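Local atomic coordinates of TRAP dicarboxylate transporter, DctP subunit (Sulfurospirillum deleyianum, PDB entry 4OVS), a protein that binds succinate and, as a periplasmic solute-binding protein of the TRAP family, probably delivers dicarboxylates to a membrane transporter. Residues A[214-228]-A[281-295]. Sequence-based numbering, arbitrary orientation.
Sequences FYTKKFNEVQTDLTL and KISEYAKASGNLKIH
Y215 reaches from the end of helix 211-216 across the long helix 253-289, and each part of its side chain finds something there. CB lies against CG1 and CD1 of I282, and CD1 of the ring continues along I282 CG1 at 3.7 Å. Farther out, K281 CB sits over one face of the ring, 3.8 Å from its centroid, in a CH-pi contact, while K281 CD lies by Y215 CE2. At the tip, OH shares a water with K281 O. With CG anti to the backbone N (chi1 -178°), the ring is carried out over K281. Were this tyrosine replaced by alanine, K281 CB and I282 CG1 would probably lose their cover and the bridging water its hydroxyl partner. I282 CD1 also meets the edge of the F214 ring at CD2, on the residue next in sequence to N213, which binds succinate. Beyond the helices, strand 293-295 extends the mixed sheet of this solute-binding protein by pairing in parallel with 225-227, which is also paired antiparallel with strand 137-152; T224 and D225 both face S152 there in a classic beta bulge. The backbone ladder runs from K293 N to T224 O through to L228 N, 2.9 Å from H295 O. On the D225 face, H295 NE2 donates to the anti lone pair of D225 OD2 at 2.9 Å, nearly straight at 171°, with ring and carboxylate almost coplanar. N220 ND2 stands 3.5 Å above the centre of the Y285 ring, its amide plane turned 81° from the ring, while S289 OG lies over the opposite face, toward the rim.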
loop_
_atom_site.group_PDB
_atom_site.type_symbol
_atom_site.label_atom_id
_atom_site.label_comp_id
_atom_site.label_asym_id
_atom_site.label_seq_id
_atom_site.Cartn_x
_atom_site.Cartn_y
_atom_site.Cartn_z
ATOM N N PHE A 214 -2.808 -9.831 -3.241
ATOM C CA PHE A 214 -3.175 -10.699 -4.349
ATOM C C PHE A 214 -3.795 -11.998 -3.845
ATOM O O PHE A 214 -4.810 -12.418 -4.352
ATOM C CB PHE A 214 -1.957 -10.983 -5.227
ATOM C CG PHE A 214 -2.272 -11.660 -6.520
ATOM C CD1 PHE A 214 -2.854 -10.966 -7.558
ATOM C CD2 PHE A 214 -1.937 -12.991 -6.708
ATOM C CE1 PHE A 214 -3.156 -11.599 -8.770
ATOM C CE2 PHE A 214 -2.238 -13.646 -7.916
ATOM C CZ PHE A 214 -2.836 -12.948 -8.946
ATOM N N TYR A 215 -3.220 -12.616 -2.823
ATOM C CA TYR A 215 -3.747 -13.903 -2.355
ATOM C C TYR A 215 -4.842 -13.780 -1.301
ATOM O O TYR A 215 -5.863 -14.430 -1.388
ATOM C CB TYR A 215 -2.605 -14.796 -1.845
ATOM C CG TYR A 215 -3.029 -16.159 -1.382
ATOM C CD1 TYR A 215 -3.130 -17.201 -2.273
ATOM C CD2 TYR A 215 -3.311 -16.405 -0.063
ATOM C CE1 TYR A 215 -3.530 -18.481 -1.863
ATOM C CE2 TYR A 215 -3.706 -17.680 0.367
ATOM C CZ TYR A 215 -3.800 -18.702 -0.540
ATOM O OH TYR A 215 -4.181 -19.945 -0.134
ATOM N N THR A 216 -4.633 -12.944 -0.304
ATOM C CA THR A 216 -5.586 -12.769 0.785
ATOM C C THR A 216 -6.933 -12.217 0.356
ATOM O O THR A 216 -7.920 -12.492 1.027
ATOM C CB THR A 216 -5.065 -11.891 1.910
ATOM O OG1 THR A 216 -4.790 -10.571 1.419
ATOM C CG2 THR A 216 -3.795 -12.526 2.509
ATOM N N LYS A 217 -7.004 -11.505 -0.775
ATOM C CA LYS A 217 -8.271 -11.045 -1.276
ATOM C C LYS A 217 -8.773 -11.888 -2.416
ATOM O O LYS A 217 -9.744 -11.516 -3.023
ATOM C CB LYS A 217 -8.216 -9.617 -1.789
ATOM C CG LYS A 217 -7.809 -8.624 -0.775
ATOM C CD LYS A 217 -8.836 -8.533 0.384
ATOM C CE LYS A 217 -10.108 -7.843 0.025
ATOM N NZ LYS A 217 -10.871 -7.685 1.277
ATOM N N LYS A 218 -8.074 -12.986 -2.730
ATOM C CA LYS A 218 -8.491 -13.965 -3.712
ATOM C C LYS A 218 -8.469 -13.445 -5.116
ATOM O O LYS A 218 -9.179 -13.956 -5.976
ATOM C CB LYS A 218 -9.835 -14.547 -3.348
ATOM C CG LYS A 218 -9.830 -14.984 -1.891
ATOM C CD LYS A 218 -10.882 -16.015 -1.600
ATOM C CE LYS A 218 -11.055 -16.210 -0.093
ATOM N NZ LYS A 218 -9.808 -16.711 0.579
ATOM N N PHE A 219 -7.615 -12.451 -5.364
ATOM C CA PHE A 219 -7.482 -11.927 -6.727
ATOM C C PHE A 219 -6.907 -13.035 -7.615
ATOM O O PHE A 219 -7.134 -13.071 -8.837
ATOM C CB PHE A 219 -6.548 -10.749 -6.770
ATOM C CG PHE A 219 -7.036 -9.510 -6.017
ATOM C CD1 PHE A 219 -8.371 -9.319 -5.677
ATOM C CD2 PHE A 219 -6.120 -8.520 -5.667
ATOM C CE1 PHE A 219 -8.771 -8.149 -5.035
ATOM C CE2 PHE A 219 -6.506 -7.344 -5.024
ATOM C CZ PHE A 219 -7.825 -7.172 -4.685
ATOM N N ASN A 220 -6.139 -13.927 -6.991
ATOM C CA ASN A 220 -5.624 -15.108 -7.685
ATOM C C ASN A 220 -6.724 -15.980 -8.294
ATOM O O ASN A 220 -6.497 -16.655 -9.293
ATOM C CB ASN A 220 -4.777 -15.956 -6.757
ATOM C CG ASN A 220 -5.531 -16.430 -5.546
ATOM O OD1 ASN A 220 -6.061 -15.628 -4.763
ATOM N ND2 ASN A 220 -5.577 -17.736 -5.370
ATOM N N GLU A 221 -7.910 -15.971 -7.695
ATOM C CA GLU A 221 -8.995 -16.811 -8.157
ATOM C C GLU A 221 -9.719 -16.185 -9.323
ATOM O O GLU A 221 -10.494 -16.854 -10.020
ATOM C CB GLU A 221 -9.952 -17.131 -6.994
ATOM C CG GLU A 221 -9.202 -17.837 -5.912
ATOM C CD GLU A 221 -10.076 -18.347 -4.797
ATOM O OE1 GLU A 221 -9.577 -19.133 -3.951
ATOM O OE2 GLU A 221 -11.236 -17.941 -4.758
ATOM N N VAL A 222 -9.476 -14.900 -9.550
ATOM C CA VAL A 222 -10.131 -14.196 -10.648
ATOM C C VAL A 222 -9.141 -13.588 -11.658
ATOM O O VAL A 222 -9.498 -12.690 -12.404
ATOM C CB VAL A 222 -11.131 -13.122 -10.128
ATOM C CG1 VAL A 222 -12.354 -13.801 -9.527
ATOM C CG2 VAL A 222 -10.461 -12.221 -9.110
ATOM N N GLN A 223 -7.931 -14.129 -11.719
ATOM C CA GLN A 223 -6.912 -13.752 -12.728
ATOM C C GLN A 223 -6.245 -15.013 -13.278
ATOM O O GLN A 223 -5.972 -15.935 -12.511
ATOM C CB GLN A 223 -5.825 -12.889 -12.073
ATOM C CG GLN A 223 -6.276 -11.568 -11.565
ATOM C CD GLN A 223 -6.470 -10.553 -12.692
ATOM O OE1 GLN A 223 -5.720 -9.603 -12.817
ATOM N NE2 GLN A 223 -7.507 -10.721 -13.460
ATOM N N THR A 224 -5.975 -15.052 -14.587
ATOM C CA THR A 224 -5.456 -16.240 -15.255
ATOM C C THR A 224 -3.919 -16.177 -15.394
ATOM O O THR A 224 -3.267 -17.220 -15.597
ATOM C CB THR A 224 -6.091 -16.419 -16.639
ATOM O OG1 THR A 224 -5.799 -15.290 -17.467
ATOM C CG2 THR A 224 -7.585 -16.515 -16.515
ATOM N N ASP A 225 -3.353 -14.974 -15.242
ATOM C CA ASP A 225 -1.916 -14.758 -15.397
ATOM C C ASP A 225 -1.351 -13.736 -14.426
ATOM O O ASP A 225 -1.874 -12.626 -14.319
ATOM C CB ASP A 225 -1.594 -14.316 -16.831
ATOM C CG ASP A 225 -1.903 -15.413 -17.863
ATOM O OD1 ASP A 225 -3.034 -15.442 -18.358
ATOM O OD2 ASP A 225 -1.016 -16.250 -18.167
ATOM N N LEU A 226 -0.265 -14.126 -13.746
ATOM C CA LEU A 226 0.493 -13.268 -12.838
ATOM C C LEU A 226 1.944 -13.146 -13.277
ATOM O O LEU A 226 2.624 -14.153 -13.507
ATOM C CB LEU A 226 0.464 -13.827 -11.403
ATOM C CG LEU A 226 1.339 -13.098 -10.378
ATOM C CD1 LEU A 226 0.821 -11.743 -10.052
ATOM C CD2 LEU A 226 1.448 -13.912 -9.081
ATOM N N THR A 227 2.429 -11.913 -13.375
ATOM C CA THR A 227 3.816 -11.670 -13.746
ATOM C C THR A 227 4.578 -11.037 -12.605
ATOM O O THR A 227 4.190 -9.992 -12.076
ATOM C CB THR A 227 3.901 -10.780 -15.008
ATOM O OG1 THR A 227 3.334 -11.488 -16.102
ATOM C CG2 THR A 227 5.312 -10.454 -15.354
ATOM N N LEU A 228 5.669 -11.675 -12.205
ATOM C CA LEU A 228 6.470 -11.155 -11.087
ATOM C C LEU A 228 7.337 -9.985 -11.577
ATOM O O LEU A 228 8.542 -10.085 -11.761
ATOM C CB LEU A 228 7.279 -12.272 -10.429
ATOM C CG LEU A 228 6.428 -13.436 -9.896
ATOM C CD1 LEU A 228 7.261 -14.540 -9.334
ATOM C CD2 LEU A 228 5.463 -13.018 -8.856
ATOM N N LYS A 281 1.979 -20.050 -1.532
ATOM C CA LYS A 281 0.530 -20.300 -1.557
ATOM C C LYS A 281 -0.069 -20.073 -2.945
ATOM O O LYS A 281 -0.933 -20.839 -3.423
ATOM C CB LYS A 281 -0.174 -19.431 -0.512
ATOM C CG LYS A 281 0.016 -19.876 0.933
ATOM C CD LYS A 281 -0.456 -18.759 1.881
ATOM C CE LYS A 281 -0.304 -19.081 3.389
ATOM N NZ LYS A 281 -0.838 -20.431 3.697
ATOM N N ILE A 282 0.372 -19.017 -3.614
ATOM C CA ILE A 282 -0.094 -18.762 -4.969
ATOM C C ILE A 282 0.343 -19.888 -5.924
ATOM O O ILE A 282 -0.426 -20.327 -6.794
ATOM C CB ILE A 282 0.371 -17.374 -5.394
ATOM C CG1 ILE A 282 -0.290 -16.366 -4.488
ATOM C CG2 ILE A 282 0.080 -17.066 -6.873
ATOM C CD1 ILE A 282 0.402 -15.113 -4.457
ATOM N N SER A 283 1.563 -20.386 -5.739
ATOM C CA SER A 283 2.108 -21.456 -6.571
ATOM C C SER A 283 1.357 -22.759 -6.399
ATOM O O SER A 283 1.071 -23.441 -7.382
ATOM C CB SER A 283 3.590 -21.652 -6.236
ATOM O OG SER A 283 4.341 -20.537 -6.681
ATOM N N GLU A 284 1.014 -23.091 -5.160
ATOM C CA GLU A 284 0.254 -24.291 -4.907
ATOM C C GLU A 284 -1.151 -24.168 -5.530
ATOM O O GLU A 284 -1.673 -25.117 -6.139
ATOM C CB GLU A 284 0.156 -24.556 -3.410
ATOM C CG GLU A 284 -0.539 -25.876 -3.099
ATOM C CD GLU A 284 0.433 -27.051 -2.830
ATOM O OE1 GLU A 284 1.307 -27.312 -3.698
ATOM O OE2 GLU A 284 0.296 -27.741 -1.776
ATOM N N TYR A 285 -1.744 -22.989 -5.411
ATOM C CA TYR A 285 -3.049 -22.734 -5.999
ATOM C C TYR A 285 -3.006 -22.920 -7.534
ATOM O O TYR A 285 -3.931 -23.480 -8.150
ATOM C CB TYR A 285 -3.543 -21.330 -5.639
ATOM C CG TYR A 285 -4.650 -20.933 -6.547
ATOM C CD1 TYR A 285 -5.943 -21.379 -6.334
ATOM C CD2 TYR A 285 -4.395 -20.176 -7.671
ATOM C CE1 TYR A 285 -6.998 -21.048 -7.217
ATOM C CE2 TYR A 285 -5.405 -19.848 -8.544
ATOM C CZ TYR A 285 -6.690 -20.304 -8.334
ATOM O OH TYR A 285 -7.671 -19.951 -9.231
ATOM N N ALA A 286 -1.945 -22.441 -8.164
ATOM C CA ALA A 286 -1.855 -22.553 -9.612
ATOM C C ALA A 286 -1.713 -24.042 -10.043
ATOM O O ALA A 286 -2.386 -24.542 -10.973
ATOM C CB ALA A 286 -0.699 -21.742 -10.090
ATOM N N LYS A 287 -0.885 -24.777 -9.323
ATOM C CA LYS A 287 -0.662 -26.185 -9.640
ATOM C C LYS A 287 -1.924 -26.999 -9.430
ATOM O O LYS A 287 -2.265 -27.864 -10.245
ATOM C CB LYS A 287 0.440 -26.702 -8.731
ATOM C CG LYS A 287 0.987 -28.084 -9.032
ATOM C CD LYS A 287 2.197 -28.329 -8.114
ATOM C CE LYS A 287 2.630 -29.791 -8.020
ATOM N NZ LYS A 287 3.773 -29.920 -7.053
ATOM N N ALA A 288 -2.618 -26.740 -8.326
ATOM C CA ALA A 288 -3.748 -27.566 -7.932
ATOM C C ALA A 288 -4.974 -27.239 -8.743
ATOM O O ALA A 288 -5.714 -28.127 -9.116
ATOM C CB ALA A 288 -4.043 -27.400 -6.479
ATOM N N SER A 289 -5.209 -25.957 -8.989
ATOM C CA SER A 289 -6.402 -25.537 -9.701
ATOM C C SER A 289 -6.231 -25.596 -11.209
ATOM O O SER A 289 -7.213 -25.809 -11.930
ATOM C CB SER A 289 -6.806 -24.091 -9.301
ATOM O OG SER A 289 -5.978 -23.130 -9.898
ATOM N N GLY A 290 -5.007 -25.426 -11.682
ATOM C CA GLY A 290 -4.736 -25.309 -13.111
ATOM C C GLY A 290 -5.175 -24.004 -13.763
ATOM O O GLY A 290 -5.114 -23.889 -14.985
ATOM N N ASN A 291 -5.600 -23.018 -12.971
ATOM C CA ASN A 291 -6.200 -21.802 -13.518
ATOM C C ASN A 291 -5.361 -20.509 -13.371
ATOM O O ASN A 291 -5.881 -19.417 -13.521
ATOM C CB ASN A 291 -7.591 -21.600 -12.904
ATOM C CG ASN A 291 -8.566 -22.719 -13.289
ATOM O OD1 ASN A 291 -8.498 -23.251 -14.380
ATOM N ND2 ASN A 291 -9.460 -23.066 -12.385
ATOM N N LEU A 292 -4.077 -20.640 -13.089
ATOM C CA LEU A 292 -3.190 -19.483 -13.010
ATOM C C LEU A 292 -1.819 -19.892 -13.518
ATOM O O LEU A 292 -1.312 -20.948 -13.165
ATOM C CB LEU A 292 -3.119 -18.960 -11.582
ATOM C CG LEU A 292 -2.097 -17.855 -11.316
ATOM C CD1 LEU A 292 -2.533 -16.599 -12.005
ATOM C CD2 LEU A 292 -1.943 -17.613 -9.834
ATOM N N LYS A 293 -1.247 -19.088 -14.404
ATOM C CA LYS A 293 0.136 -19.264 -14.810
ATOM C C LYS A 293 0.927 -18.115 -14.183
ATOM O O LYS A 293 0.473 -16.978 -14.218
ATOM C CB LYS A 293 0.282 -19.187 -16.330
ATOM C CG LYS A 293 -0.586 -20.133 -17.117
ATOM C CD LYS A 293 -0.246 -21.604 -16.870
ATOM C CE LYS A 293 1.182 -21.957 -17.290
ATOM N NZ LYS A 293 1.473 -23.444 -17.219
ATOM N N ILE A 294 2.084 -18.419 -13.611
ATOM C CA ILE A 294 2.972 -17.425 -12.999
ATOM C C ILE A 294 4.199 -17.222 -13.891
ATOM O O ILE A 294 4.882 -18.174 -14.248
ATOM C CB ILE A 294 3.376 -17.901 -11.619
ATOM C CG1 ILE A 294 2.120 -18.238 -10.832
ATOM C CG2 ILE A 294 4.274 -16.878 -10.876
ATOM C CD1 ILE A 294 2.393 -18.977 -9.557
ATOM N N HIS A 295 4.479 -15.988 -14.289
ATOM C CA HIS A 295 5.578 -15.734 -15.215
ATOM C C HIS A 295 6.627 -14.903 -14.556
ATOM O O HIS A 295 6.304 -13.939 -13.901
ATOM C CB HIS A 295 5.107 -14.973 -16.443
ATOM C CG HIS A 295 3.877 -15.537 -17.049
ATOM N ND1 HIS A 295 3.898 -16.629 -17.888
ATOM C CD2 HIS A 295 2.581 -15.175 -16.932
ATOM C CE1 HIS A 295 2.667 -16.908 -18.269
ATOM N NE2 HIS A 295 1.848 -16.044 -17.701
HETATM O O HOH W 1 -2.618 -22.037 -1.698
HETATM O O HOH W 2 -7.403 -18.350 -11.337
#